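Local coordinates for acetyltransferase (Agrobacterium tumefaciens str. C58, PDB 2G3A) that transfers an acetyl group from acetyl-coenzyme A to acceptor substrates, preferring glucosamine 6-phosphate or dopamine, and releases CoA and the acetylated product, at the interface of chains A and B. Numbering follows the deposited sequence. Chains: chain A/B, acetyltransferase.

Contact 1: the interface of chains A and B. Residues chain A 75, 113, 133, 149; chain B 136-137, 145, 147.
B:Leu136 reaches between A:Trp75, A:Tyr113 and A:Ile133, at a sheet-to-sheet contact of two GNAT-fold (GCN5-related N-acetyltransferase) subunits. It closes strand 131-136 of chain B. A:Trp75, A:Tyr113, A:Ile133 and A:Glu149 come from four strands of chain A.

The two methyl branches of B:Leu136 do different work. B:Leu136 CD1 makes a CH-pi contact with the indole of A:Trp75, lying over one face, 3.9 Å from the centroid of the six-membered ring. B:Leu136 CD2 turns to the root of the tyrosine and lies 3.6 Å from A:Tyr113 CB. B:Leu136 CD2 also meets A:Ile133 CD1 at 3.8 Å. CG of B:Leu136 sits between its backbone N and carbonyl carbon (chi1 68°), which points the fork at chain A.

The aromatic contact is edge-on rather than stacked, and the two ring planes are inclined by about 60°. A:Tyr113 CE1 lies in the indole plane of B:Trp147, at the rim of its benzo ring, 3.7 Å from B:Trp147 CZ2. Farther round that rim, CZ3 of B:Trp147 meets A:Ile133 CD1 at 3.9 Å.

Beyond the tyrosine ring, B:Ile145 crosses the phenol end at about a right angle. B:Ile145 CD1 is 3.8 Å from A:Tyr113 OH. Within chain B, CG2 of B:Ile145 covers one face of the B:Trp147 indole toward its rim.

One carboxylate oxygen borders the apolar group: A:Glu149 OE1 lies 3.6 Å from B:Leu136 CB. The extended glutamate chain runs past the leucine in the opposite direction.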
# COMPACT_ATOMS: atom_id res chain seq x y z
N TRP A 75 6.46 -5.16 -11.98
CA TRP A 75 6.88 -5.48 -10.61
C TRP A 75 5.81 -6.23 -9.83
O TRP A 75 4.62 -5.92 -9.94
CB TRP A 75 7.28 -4.21 -9.84
CG TRP A 75 8.62 -3.67 -10.29
CD1 TRP A 75 8.89 -2.99 -11.45
CD2 TRP A 75 9.87 -3.79 -9.60
NE1 TRP A 75 10.24 -2.69 -11.52
CE2 TRP A 75 10.86 -3.15 -10.39
CE3 TRP A 75 10.25 -4.35 -8.37
CZ2 TRP A 75 12.20 -3.07 -9.99
CZ3 TRP A 75 11.57 -4.26 -7.97
CH2 TRP A 75 12.54 -3.63 -8.78
N TYR A 113 8.70 -6.17 -4.78
CA TYR A 113 8.92 -5.41 -3.56
C TYR A 113 7.93 -5.76 -2.47
O TYR A 113 6.88 -6.38 -2.71
CB TYR A 113 9.01 -3.88 -3.84
CG TYR A 113 7.70 -3.22 -4.24
CD1 TYR A 113 7.05 -2.35 -3.37
CD2 TYR A 113 7.14 -3.44 -5.51
CE1 TYR A 113 5.85 -1.73 -3.74
CE2 TYR A 113 5.96 -2.82 -5.89
CZ TYR A 113 5.32 -1.96 -5.00
OH TYR A 113 4.14 -1.35 -5.39
N ILE A 133 15.26 -0.81 0.82
CA ILE A 133 15.31 0.38 -0.01
C ILE A 133 15.03 1.64 0.79
O ILE A 133 15.34 2.73 0.34
CB ILE A 133 14.42 0.26 -1.29
CG1 ILE A 133 12.97 -0.04 -0.94
CG2 ILE A 133 15.01 -0.79 -2.25
CD1 ILE A 133 12.07 -0.39 -2.15
N GLU A 149 13.36 -4.44 -1.90
CA GLU A 149 13.18 -4.91 -3.28
C GLU A 149 13.98 -6.20 -3.57
O GLU A 149 14.97 -6.51 -2.89
CB GLU A 149 13.62 -3.83 -4.28
CG GLU A 149 15.16 -3.67 -4.30
CD GLU A 149 15.67 -2.57 -5.23
OE1 GLU A 149 14.87 -1.99 -5.99
OE2 GLU A 149 16.89 -2.30 -5.20
N LEU B 136 12.44 2.84 -6.08
CA LEU B 136 12.81 1.70 -6.89
C LEU B 136 12.43 1.95 -8.32
O LEU B 136 11.58 2.80 -8.60
CB LEU B 136 12.17 0.41 -6.38
CG LEU B 136 10.66 0.17 -6.47
CD1 LEU B 136 10.22 -0.22 -7.88
CD2 LEU B 136 10.33 -0.98 -5.53
N GLY B 137 13.07 1.22 -9.24
CA GLY B 137 12.76 1.36 -10.65
C GLY B 137 13.95 0.97 -11.50
O GLY B 137 15.00 0.65 -10.96
N ILE B 145 9.09 4.35 -8.51
CA ILE B 145 8.29 4.60 -7.30
C ILE B 145 9.17 5.29 -6.25
O ILE B 145 10.31 4.88 -6.04
CB ILE B 145 7.66 3.32 -6.70
CG1 ILE B 145 6.86 2.56 -7.77
CG2 ILE B 145 6.77 3.67 -5.47
CD1 ILE B 145 6.21 1.24 -7.30
N TRP B 147 9.10 6.80 -2.16
CA TRP B 147 8.41 6.91 -0.88
C TRP B 147 8.97 8.12 -0.18
O TRP B 147 10.19 8.41 -0.25
CB TRP B 147 8.62 5.66 0.00
CG TRP B 147 7.84 4.44 -0.48
CD1 TRP B 147 6.60 4.02 -0.06
CD2 TRP B 147 8.26 3.49 -1.48
NE1 TRP B 147 6.23 2.88 -0.75
CE2 TRP B 147 7.23 2.54 -1.62
CE3 TRP B 147 9.41 3.37 -2.28
CZ2 TRP B 147 7.32 1.48 -2.53
CZ3 TRP B 147 9.49 2.32 -3.18
CH2 TRP B 147 8.45 1.38 -3.28

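Contact 2: the interface of chains A and B. Residues chain A 73-75, 110; chain B 138-140.
The turn between strands 63-72 and 75-82 of chain A meets the loop that joins strands 131-136 and 145-151 of chain B. A:Arg73 and A:Gly74 form the turn and have positive phi angles. B:Pro138, B:Leu139 and B:Ser140 supply the loop side. The peptide bond before B:Pro138 is cis. A:Met110, a selenomethionine, adds a second chain A loop just before strand 111-116.

Hydrogen bonds with donors from both sides cross the contact. The backbone N of B:Ser140 donates to the carbonyl O of A:Arg73 at 2.8 Å. The bond is almost straight, 178° at the hydrogen, but the donor stands above the carbonyl plane. In the other direction, the indole N-H of A:Trp75 is the donor. A:Trp75 NE1 lies 3.1 Å from the carbonyl O of B:Pro138. That oxygen is close to the indole plane, while NE1 lies above the plane of the proline carbonyl. The bond ties the NE1 edge of the indole to a main-chain oxygen of the other subunit; the groups over its faces probably help to set its tilt.

Apolar contacts lie beside these bonds. B:Leu139 CD2 comes over one face of the indole, 3.6 Å from A:Trp75 CD1. The other methyl, B:Leu139 CD1, faces the aliphatic part of A:Arg73, 4.1 Å from A:Arg73 CD. The arginine chain is extended from CG to NE, which carries its guanidinium group away from the leucine. B:Ser140 CB is 3.9 Å from A:Gly74 CA. B:Ser140 OG, set between its backbone N and carbonyl carbon (chi1 67°), lies against the A:Arg73 main chain.

A:Met110 approaches B:Pro138 from the other loop. Its CB lies above the opposite face of the A:Trp75 indole, offset toward the rim. The chain then bends at chi3 (59°), and the terminal methyl A:Met110 CE comes 3.3 Å from B:Pro138 O.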
# COMPACT_ATOMS: atom_id res chain seq x y z
N ARG A 73 3.04 -3.00 -13.96
CA ARG A 73 4.16 -2.18 -14.46
C ARG A 73 5.53 -2.87 -14.24
O ARG A 73 6.54 -2.22 -13.92
CB ARG A 73 4.12 -0.77 -13.86
CG ARG A 73 2.81 -0.05 -14.20
CD ARG A 73 2.74 1.37 -13.67
NE ARG A 73 1.47 2.01 -14.02
CZ ARG A 73 1.17 2.46 -15.24
NH1 ARG A 73 2.04 2.34 -16.24
NH2 ARG A 73 -0.02 3.01 -15.46
N GLY A 74 5.53 -4.19 -14.40
CA GLY A 74 6.76 -4.98 -14.39
C GLY A 74 7.23 -5.45 -13.03
O GLY A 74 8.28 -6.08 -12.94
N TRP A 75 6.46 -5.16 -11.98
CA TRP A 75 6.88 -5.48 -10.61
C TRP A 75 5.81 -6.23 -9.83
O TRP A 75 4.62 -5.92 -9.94
CB TRP A 75 7.28 -4.21 -9.84
CG TRP A 75 8.62 -3.67 -10.29
CD1 TRP A 75 8.89 -2.99 -11.45
CD2 TRP A 75 9.87 -3.79 -9.60
NE1 TRP A 75 10.24 -2.69 -11.52
CE2 TRP A 75 10.86 -3.15 -10.39
CE3 TRP A 75 10.25 -4.35 -8.37
CZ2 TRP A 75 12.20 -3.07 -9.99
CZ3 TRP A 75 11.57 -4.26 -7.97
CH2 TRP A 75 12.54 -3.63 -8.78
N MSE A 110 10.26 -7.73 -13.69
CA MSE A 110 11.65 -7.37 -13.50
C MSE A 110 12.10 -7.46 -12.04
O MSE A 110 13.29 -7.41 -11.73
CB MSE A 110 11.85 -5.92 -13.94
CG MSE A 110 11.63 -5.65 -15.41
SE MSE A 110 11.46 -3.71 -15.64
CE MSE A 110 13.11 -3.21 -14.93
N PRO B 138 13.79 1.04 -12.84
CA PRO B 138 12.53 1.54 -13.39
C PRO B 138 11.39 0.52 -13.42
O PRO B 138 11.61 -0.72 -13.44
CB PRO B 138 12.92 1.93 -14.83
CG PRO B 138 14.06 0.99 -15.18
CD PRO B 138 14.79 0.73 -13.88
N LEU B 139 10.17 1.06 -13.41
CA LEU B 139 9.00 0.28 -13.82
C LEU B 139 9.06 -0.02 -15.35
O LEU B 139 9.85 0.60 -16.08
CB LEU B 139 7.71 1.04 -13.46
CG LEU B 139 7.57 1.51 -12.00
CD1 LEU B 139 6.20 2.14 -11.70
CD2 LEU B 139 7.89 0.42 -10.99
N SER B 140 8.22 -0.96 -15.80
CA SER B 140 8.15 -1.40 -17.20
C SER B 140 7.87 -0.21 -18.11
O SER B 140 8.26 -0.21 -19.26
CB SER B 140 7.04 -2.43 -17.37
OG SER B 140 5.77 -1.84 -17.15

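The C-alpha centres of contact 1 and contact 2 are about 9 Å apart, and both use A:Trp75. B:Leu136 of contact 1 and B:Leu139 of contact 2 share one face of the indole, while its N-H serves contact 2, so the residue joins the apolar part of the interface to the hydrogen-bonded loops. On chain B the two run on in sequence from B:Leu136 and B:Gly137 to B:Pro138. Both contacts recur with the chains exchanged, because the interface is two-fold symmetric. The deposited assembly is a dimer. The symmetric pairing may reflect a dimer in solution, but the structure alone does not show it.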